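Local structure of zinc transport transcriptional regulator (5YHY) at the interface of chains A and B. The protein regulates transcription in response to intracellular zinc as a MarR-family winged helix-turn-helix protein that binds zinc and probably DNA. Sequence-based numbering; all coordinates share one arbitrary frame. Chains: chain A/B, Zinc transport transcriptional regulator.

All three contacts belong to one two-fold symmetric interface between copies of the same protein, and each recurs with the chains exchanged. The centres of the C-alpha atoms of contact 1 and contact 2 lie about 12 Å apart, those of contacts 2 and 3 about 17 Å, and those of contacts 1 and 3 about 20 Å. Helix 4-19 of chain B runs through all of them, while helix 128-144 serves contacts 2 and 3. The same phenylalanine appears as B:Phe145 in contact 1 and as A:Phe145 in contact 2. The terminal helices thus build the dimer typical of MarR proteins, with contact 1 beside a zinc-binding segment.

Contact 1: the interface of chains A and B. Residues chain A 19, 22-25; chain B 12, 16, 145.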
loop_
_atom_site.group_PDB
_atom_site.type_symbol
_atom_site.label_atom_id
_atom_site.label_comp_id
_atom_site.label_asym_id
_atom_site.label_seq_id
_atom_site.Cartn_x
_atom_site.Cartn_y
_atom_site.Cartn_z
ATOM N N ALA A 19 -4.485 -1.389 -1.177
ATOM C CA ALA A 19 -3.506 -2.043 -2.046
ATOM C C ALA A 19 -3.495 -3.557 -1.884
ATOM O O ALA A 19 -3.014 -4.274 -2.757
ATOM C CB ALA A 19 -2.118 -1.488 -1.784
ATOM N N LYS A 22 -3.561 -6.534 -4.711
ATOM C CA LYS A 22 -3.582 -5.871 -6.014
ATOM C C LYS A 22 -2.184 -5.748 -6.605
ATOM O O LYS A 22 -1.203 -5.651 -5.872
ATOM C CB LYS A 22 -4.225 -4.487 -5.901
ATOM C CG LYS A 22 -5.710 -4.529 -5.602
ATOM C CD LYS A 22 -6.273 -3.130 -5.464
ATOM C CE LYS A 22 -7.704 -3.170 -4.952
ATOM N NZ LYS A 22 -8.268 -1.808 -4.820
ATOM N N HIS A 23 -2.099 -5.759 -7.934
ATOM C CA HIS A 23 -0.823 -5.602 -8.627
ATOM C C HIS A 23 -0.499 -4.134 -8.823
ATOM O O HIS A 23 0.660 -3.768 -8.969
ATOM C CB HIS A 23 -0.864 -6.256 -10.012
ATOM C CG HIS A 23 -0.739 -7.746 -9.989
ATOM N ND1 HIS A 23 0.198 -8.403 -9.220
ATOM C CD2 HIS A 23 -1.421 -8.708 -10.657
ATOM C CE1 HIS A 23 0.079 -9.707 -9.406
ATOM N NE2 HIS A 23 -0.897 -9.917 -10.273
ATOM N N GLU A 24 -1.539 -3.305 -8.852
ATOM C CA GLU A 24 -1.401 -1.894 -9.175
ATOM C C GLU A 24 -2.465 -1.102 -8.440
ATOM O O GLU A 24 -3.569 -1.595 -8.222
ATOM C CB GLU A 24 -1.605 -1.671 -10.677
ATOM C CG GLU A 24 -0.348 -1.711 -11.508
ATOM C CD GLU A 24 -0.602 -1.238 -12.927
ATOM O OE1 GLU A 24 -1.491 -1.805 -13.592
ATOM O OE2 GLU A 24 0.089 -0.299 -13.377
ATOM N N ILE A 25 -2.138 0.132 -8.068
ATOM C CA ILE A 25 -3.139 1.029 -7.505
ATOM C C ILE A 25 -3.918 1.686 -8.647
ATOM O O ILE A 25 -3.407 2.559 -9.344
ATOM C CB ILE A 25 -2.497 2.110 -6.617
ATOM C CG1 ILE A 25 -1.765 1.470 -5.431
ATOM C CG2 ILE A 25 -3.559 3.095 -6.117
ATOM C CD1 ILE A 25 -2.676 0.761 -4.476
ATOM N N LEU B 12 2.269 6.252 -4.965
ATOM C CA LEU B 12 1.369 5.223 -4.481
ATOM C C LEU B 12 1.901 3.850 -4.858
ATOM O O LEU B 12 1.745 2.896 -4.098
ATOM C CB LEU B 12 -0.043 5.448 -5.006
ATOM C CG LEU B 12 -0.654 6.700 -4.388
ATOM C CD1 LEU B 12 -1.964 7.056 -5.073
ATOM C CD2 LEU B 12 -0.849 6.498 -2.881
ATOM N N MET B 16 2.570 0.820 -2.280
ATOM C CA MET B 16 2.065 -0.526 -2.526
ATOM C C MET B 16 3.176 -1.560 -2.387
ATOM O O MET B 16 3.000 -2.579 -1.714
ATOM C CB MET B 16 1.429 -0.631 -3.916
ATOM C CG MET B 16 1.219 -2.075 -4.355
ATOM S SD MET B 16 0.305 -2.217 -5.903
ATOM C CE MET B 16 -1.380 -2.168 -5.295
ATOM N N PHE B 145 -9.918 6.790 -2.003
ATOM C CA PHE B 145 -9.614 5.392 -1.739
ATOM C C PHE B 145 -10.571 4.730 -0.761
ATOM O O PHE B 145 -10.293 3.646 -0.245
ATOM C CB PHE B 145 -8.153 5.247 -1.301
ATOM C CG PHE B 145 -7.185 5.595 -2.390
ATOM C CD1 PHE B 145 -6.896 4.677 -3.386
ATOM C CD2 PHE B 145 -6.609 6.847 -2.464
ATOM C CE1 PHE B 145 -6.031 4.991 -4.411
ATOM C CE2 PHE B 145 -5.740 7.163 -3.485
ATOM C CZ PHE B 145 -5.456 6.236 -4.465
#
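Helix 4-19 of chain B packs the side chain of B:Met16 against the loop that follows the equivalent helix of chain A, a loop that includes the zinc ligand A:Glu24. B:Met16 buries 103 Å² here, far more than any neighbour. Its CG stands anti to the backbone N (chi1 165°) and the chain runs extended to SD, then bends at the thioether (chi3 -86°), which turns the terminal methyl CE toward A:Ala19, A:Lys22 and A:Ile25. A:Ile25 and B:Met16 run antiparallel side by side, and the tip methyl CD1 of A:Ile25 presses on B:Met16 CE at 3.3 Å, closer than methyls normally pack. From other directions the same CE meets A:Ala19 CB at 3.7 Å and the backbone carbonyl O of A:Lys22 at 3.5 Å. The other branch of A:Ile25 serves a second partner: its CG2 touches the ring of B:Phe145 at CE1, 3.6 Å away, the side chains roughly perpendicular. An alanine in place of A:Ile25 would probably leave a gap beside the B:Met16 methyl, freeing it to turn, and take away the methyl that touches B:Phe145 CE1. The thioether thus packs on aliphatic groups and on the loop's carbonyls; in this patch, no N or O of one chain approaches the other closely enough to bond. The packing may help fix the loop next to the metal ligand. The sulfur SD of B:Met16 lies 3.5 Å from the backbone carbonyl O of A:His23.

Contact 2: the interface of chains A and B. Residues chain A 142, 145-146; chain B 11, 14-15.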
loop_
_atom_site.group_PDB
_atom_site.type_symbol
_atom_site.label_atom_id
_atom_site.label_comp_id
_atom_site.label_asym_id
_atom_site.label_seq_id
_atom_site.Cartn_x
_atom_site.Cartn_y
_atom_site.Cartn_z
ATOM N N THR A 142 8.791 9.626 -0.087
ATOM C CA THR A 142 9.189 8.487 -0.916
ATOM C C THR A 142 10.545 7.935 -0.489
ATOM O O THR A 142 10.746 6.722 -0.476
ATOM C CB THR A 142 9.273 8.884 -2.395
ATOM O OG1 THR A 142 7.953 9.128 -2.886
ATOM C CG2 THR A 142 9.922 7.780 -3.219
ATOM N N PHE A 145 10.826 5.165 2.146
ATOM C CA PHE A 145 10.315 3.836 1.850
ATOM C C PHE A 145 11.163 3.061 0.854
ATOM O O PHE A 145 10.725 2.044 0.313
ATOM C CB PHE A 145 8.849 3.924 1.411
ATOM C CG PHE A 145 7.943 4.388 2.510
ATOM C CD1 PHE A 145 7.517 3.501 3.484
ATOM C CD2 PHE A 145 7.562 5.710 2.614
ATOM C CE1 PHE A 145 6.707 3.917 4.517
ATOM C CE2 PHE A 145 6.749 6.130 3.644
ATOM C CZ PHE A 145 6.326 5.233 4.602
ATOM N N GLN A 146 12.383 3.544 0.636
ATOM C CA GLN A 146 13.360 2.827 -0.177
ATOM C C GLN A 146 14.065 1.750 0.639
ATOM O O GLN A 146 14.354 1.944 1.820
ATOM C CB GLN A 146 14.383 3.802 -0.747
ATOM C CG GLN A 146 13.751 4.877 -1.592
ATOM C CD GLN A 146 12.855 4.302 -2.663
ATOM O OE1 GLN A 146 13.306 3.542 -3.522
ATOM N NE2 GLN A 146 11.576 4.652 -2.618
ATOM N N PHE B 11 4.258 7.603 -6.421
ATOM C CA PHE B 11 4.326 7.540 -4.974
ATOM C C PHE B 11 3.475 6.395 -4.435
ATOM O O PHE B 11 3.889 5.660 -3.550
ATOM C CB PHE B 11 3.864 8.869 -4.364
ATOM C CG PHE B 11 3.663 8.805 -2.880
ATOM C CD1 PHE B 11 4.747 8.800 -2.028
ATOM C CD2 PHE B 11 2.390 8.755 -2.345
ATOM C CE1 PHE B 11 4.567 8.746 -0.661
ATOM C CE2 PHE B 11 2.208 8.702 -0.981
ATOM C CZ PHE B 11 3.299 8.694 -0.142
ATOM N N THR B 14 5.145 3.140 -4.980
ATOM C CA THR B 14 6.169 2.914 -3.966
ATOM C C THR B 14 5.558 2.360 -2.683
ATOM O O THR B 14 6.082 1.413 -2.089
ATOM C CB THR B 14 6.925 4.216 -3.656
ATOM O OG1 THR B 14 7.581 4.672 -4.845
ATOM C CG2 THR B 14 7.957 3.989 -2.565
ATOM N N ILE B 15 4.444 2.949 -2.257
ATOM C CA ILE B 15 3.789 2.513 -1.028
ATOM C C ILE B 15 3.225 1.101 -1.160
ATOM O O ILE B 15 3.380 0.278 -0.255
ATOM C CB ILE B 15 2.673 3.476 -0.593
ATOM C CG1 ILE B 15 3.246 4.875 -0.352
ATOM C CG2 ILE B 15 1.976 2.942 0.663
ATOM C CD1 ILE B 15 4.478 4.881 0.540
HETATM O O HOH W 1 7.472 7.730 -5.466
HETATM O O HOH W 2 8.946 0.693 -1.935
HETATM O O HOH W 3 10.055 3.826 -5.155
#
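B:Thr14, with 55 Å² hidden, lays its methyl CG2 against A:Gln146 and A:Phe145 where helix 4-19 of chain B passes the C-terminal end of chain A, and reaches A:Thr142 through water. This methyl, anti to the backbone N, comes 3.7 Å from the side-chain amide nitrogen NE2 of A:Gln146 and 4.1 Å from A:Phe145 CB. The hydroxyl OG1 of B:Thr14 is tied to two waters: one, 2.6 Å from OG1, also binds A:Gln146 NE2, and the other reaches the hydroxyl OG1 of A:Thr142. A third water joins the backbone carbonyls of A:Phe145 and B:Thr14. A:Thr142, which hides 38 Å², sets its own OG1 beside the backbone N (chi1 -70°), which brings the hydroxyl to the edge of the B:Phe11 ring, in its plane and 3.3 Å from CD1. At A:Phe145, with 28 Å² hidden, B:Ile15 lays its terminal methyl CD1 over one face of the ring, offset toward the rim, 3.8 Å from CD2. Four residues on from A:Thr142, past the helix end, the chain of A:Gln146 bends at chi2 (-53°) and folds back. The fold-back is secured by a nearly straight hydrogen bond (173° at H) from A:Gln146 NE2 to the backbone O of A:Thr142, 3.1 Å long, with the donor above the carbonyl plane.

Contact 3: the interface of chains A and B. Residues chain A 122-123, 126, 130-131, 134, 138; chain B 4, 133, 136-137.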
loop_
_atom_site.group_PDB
_atom_site.type_symbol
_atom_site.label_atom_id
_atom_site.label_comp_id
_atom_site.label_asym_id
_atom_site.label_seq_id
_atom_site.Cartn_x
_atom_site.Cartn_y
_atom_site.Cartn_z
ATOM N N LEU A 122 -7.516 16.450 -8.762
ATOM C CA LEU A 122 -7.164 16.841 -7.399
ATOM C C LEU A 122 -6.045 17.889 -7.420
ATOM O O LEU A 122 -6.121 18.920 -6.738
ATOM C CB LEU A 122 -6.764 15.614 -6.564
ATOM C CG LEU A 122 -6.167 15.914 -5.178
ATOM C CD1 LEU A 122 -7.071 16.838 -4.374
ATOM C CD2 LEU A 122 -5.919 14.627 -4.415
ATOM N N GLY A 123 -5.001 17.623 -8.198
ATOM C CA GLY A 123 -3.889 18.552 -8.307
ATOM C C GLY A 123 -4.364 19.906 -8.806
ATOM O O GLY A 123 -3.871 20.942 -8.349
ATOM N N PHE A 126 -5.048 22.920 -6.629
ATOM C CA PHE A 126 -3.922 23.596 -6.011
ATOM C C PHE A 126 -3.158 24.457 -7.024
ATOM O O PHE A 126 -3.000 24.090 -8.199
ATOM C CB PHE A 126 -2.969 22.560 -5.404
ATOM C CG PHE A 126 -3.580 21.750 -4.290
ATOM C CD1 PHE A 126 -3.497 22.192 -2.973
ATOM C CD2 PHE A 126 -4.232 20.551 -4.552
ATOM C CE1 PHE A 126 -4.048 21.448 -1.944
ATOM C CE2 PHE A 126 -4.779 19.797 -3.528
ATOM C CZ PHE A 126 -4.700 20.250 -2.225
ATOM N N GLU A 130 1.498 25.737 -4.388
ATOM C CA GLU A 130 1.015 24.679 -3.490
ATOM C C GLU A 130 1.424 23.309 -4.013
ATOM O O GLU A 130 1.784 22.426 -3.230
ATOM C CB GLU A 130 -0.508 24.762 -3.326
ATOM C CG GLU A 130 -0.965 26.040 -2.596
ATOM C CD GLU A 130 -2.432 26.338 -2.775
ATOM O OE1 GLU A 130 -3.073 25.740 -3.661
ATOM O OE2 GLU A 130 -2.952 27.174 -2.010
ATOM N N GLN A 131 1.364 23.119 -5.326
ATOM C CA GLN A 131 1.807 21.851 -5.904
ATOM C C GLN A 131 3.288 21.592 -5.639
ATOM O O GLN A 131 3.692 20.452 -5.447
ATOM C CB GLN A 131 1.520 21.770 -7.403
ATOM C CG GLN A 131 0.054 21.754 -7.740
ATOM C CD GLN A 131 -0.170 21.492 -9.213
ATOM O OE1 GLN A 131 0.758 21.128 -9.932
ATOM N NE2 GLN A 131 -1.390 21.699 -9.676
ATOM N N ILE A 134 3.478 20.182 -2.135
ATOM C CA ILE A 134 3.048 18.787 -2.185
ATOM C C ILE A 134 4.131 17.906 -2.812
ATOM O O ILE A 134 4.448 16.832 -2.308
ATOM C CB ILE A 134 1.733 18.639 -2.952
ATOM C CG1 ILE A 134 0.615 19.380 -2.216
ATOM C CG2 ILE A 134 1.370 17.154 -3.110
ATOM C CD1 ILE A 134 -0.638 19.628 -3.075
ATOM N N LEU A 138 6.018 14.752 -1.173
ATOM C CA LEU A 138 5.960 13.401 -1.712
ATOM C C LEU A 138 7.346 12.846 -1.990
ATOM O O LEU A 138 7.603 11.668 -1.754
ATOM C CB LEU A 138 5.115 13.342 -2.979
ATOM C CG LEU A 138 3.631 13.613 -2.755
ATOM C CD1 LEU A 138 2.943 13.582 -4.110
ATOM C CD2 LEU A 138 3.038 12.583 -1.805
ATOM N N LEU B 4 2.270 16.454 -11.505
ATOM C CA LEU B 4 1.947 16.046 -10.144
ATOM C C LEU B 4 1.135 14.758 -10.169
ATOM O O LEU B 4 1.324 13.890 -9.321
ATOM C CB LEU B 4 1.195 17.137 -9.381
ATOM C CG LEU B 4 0.918 16.837 -7.902
ATOM C CD1 LEU B 4 2.212 16.747 -7.087
ATOM C CD2 LEU B 4 -0.020 17.870 -7.291
ATOM N N VAL B 133 -1.452 22.901 3.476
ATOM C CA VAL B 133 -1.568 22.475 2.083
ATOM C C VAL B 133 -1.443 20.952 2.000
ATOM O O VAL B 133 -2.270 20.279 1.383
ATOM C CB VAL B 133 -0.495 23.132 1.187
ATOM C CG1 VAL B 133 -0.503 22.519 -0.207
ATOM C CG2 VAL B 133 -0.732 24.642 1.110
ATOM N N LYS B 136 -4.567 19.228 3.504
ATOM C CA LYS B 136 -5.710 19.299 2.596
ATOM C C LYS B 136 -5.553 18.300 1.461
ATOM O O LYS B 136 -6.508 17.609 1.106
ATOM C CB LYS B 136 -5.891 20.722 2.056
ATOM C CG LYS B 136 -6.399 21.675 3.130
ATOM C CD LYS B 136 -6.626 23.080 2.590
ATOM C CE LYS B 136 -7.887 23.155 1.751
ATOM N NZ LYS B 136 -8.218 24.569 1.398
ATOM N N PHE B 137 -4.338 18.216 0.927
ATOM C CA PHE B 137 -4.017 17.242 -0.104
ATOM C C PHE B 137 -4.268 15.803 0.375
ATOM O O PHE B 137 -4.933 15.010 -0.304
ATOM C CB PHE B 137 -2.555 17.404 -0.554
ATOM C CG PHE B 137 -2.111 16.328 -1.496
ATOM C CD1 PHE B 137 -2.527 16.347 -2.821
ATOM C CD2 PHE B 137 -1.293 15.303 -1.058
ATOM C CE1 PHE B 137 -2.140 15.353 -3.687
ATOM C CE2 PHE B 137 -0.901 14.298 -1.932
ATOM C CZ PHE B 137 -1.331 14.332 -3.241
HETATM O O HOH W 4 1.139 19.195 -12.130
#
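The ring of B:Phe137 carries the CG2 methyl of A:Ile134 over the centre of one face, 3.7 Å from the centroid, a CH-pi contact across the interface. The other branch of A:Ile134 ends in CD1, which sits over the centre of the A:Phe126 ring in its own chain and also touches B:Phe137 CD1 at 3.8 Å, so both branches meet the B:Phe137 ring. At the in-plane edge of A:Phe126 lie A:Leu122 CD1 and A:Gly123 O, while its tip atom CZ meets the backbone CA of B:Phe137 at 3.7 Å. B:Phe137 reaches this spot with CG anti to its backbone N (chi1 173°), and A:Leu122 CD2 touches its CE1 at 3.9 Å. B:Val133 stands across A:Glu130, its CG1 3.8 Å from A:Glu130 CB. B:Leu4 lays CD2 against A:Gln131 CG, 3.9 Å away. The amide NE2 of A:Gln131 donates hydrogen bonds to A:Gly123 O, at 2.9 Å, and to A:Phe126 O, both bent, probably helping to hold the turn between helices 102-123 and 128-144. Its OE1 reaches B:Leu4 N through a water. Together these contacts knit the terminal helices of both chains into a largely apolar part of the dimer interface.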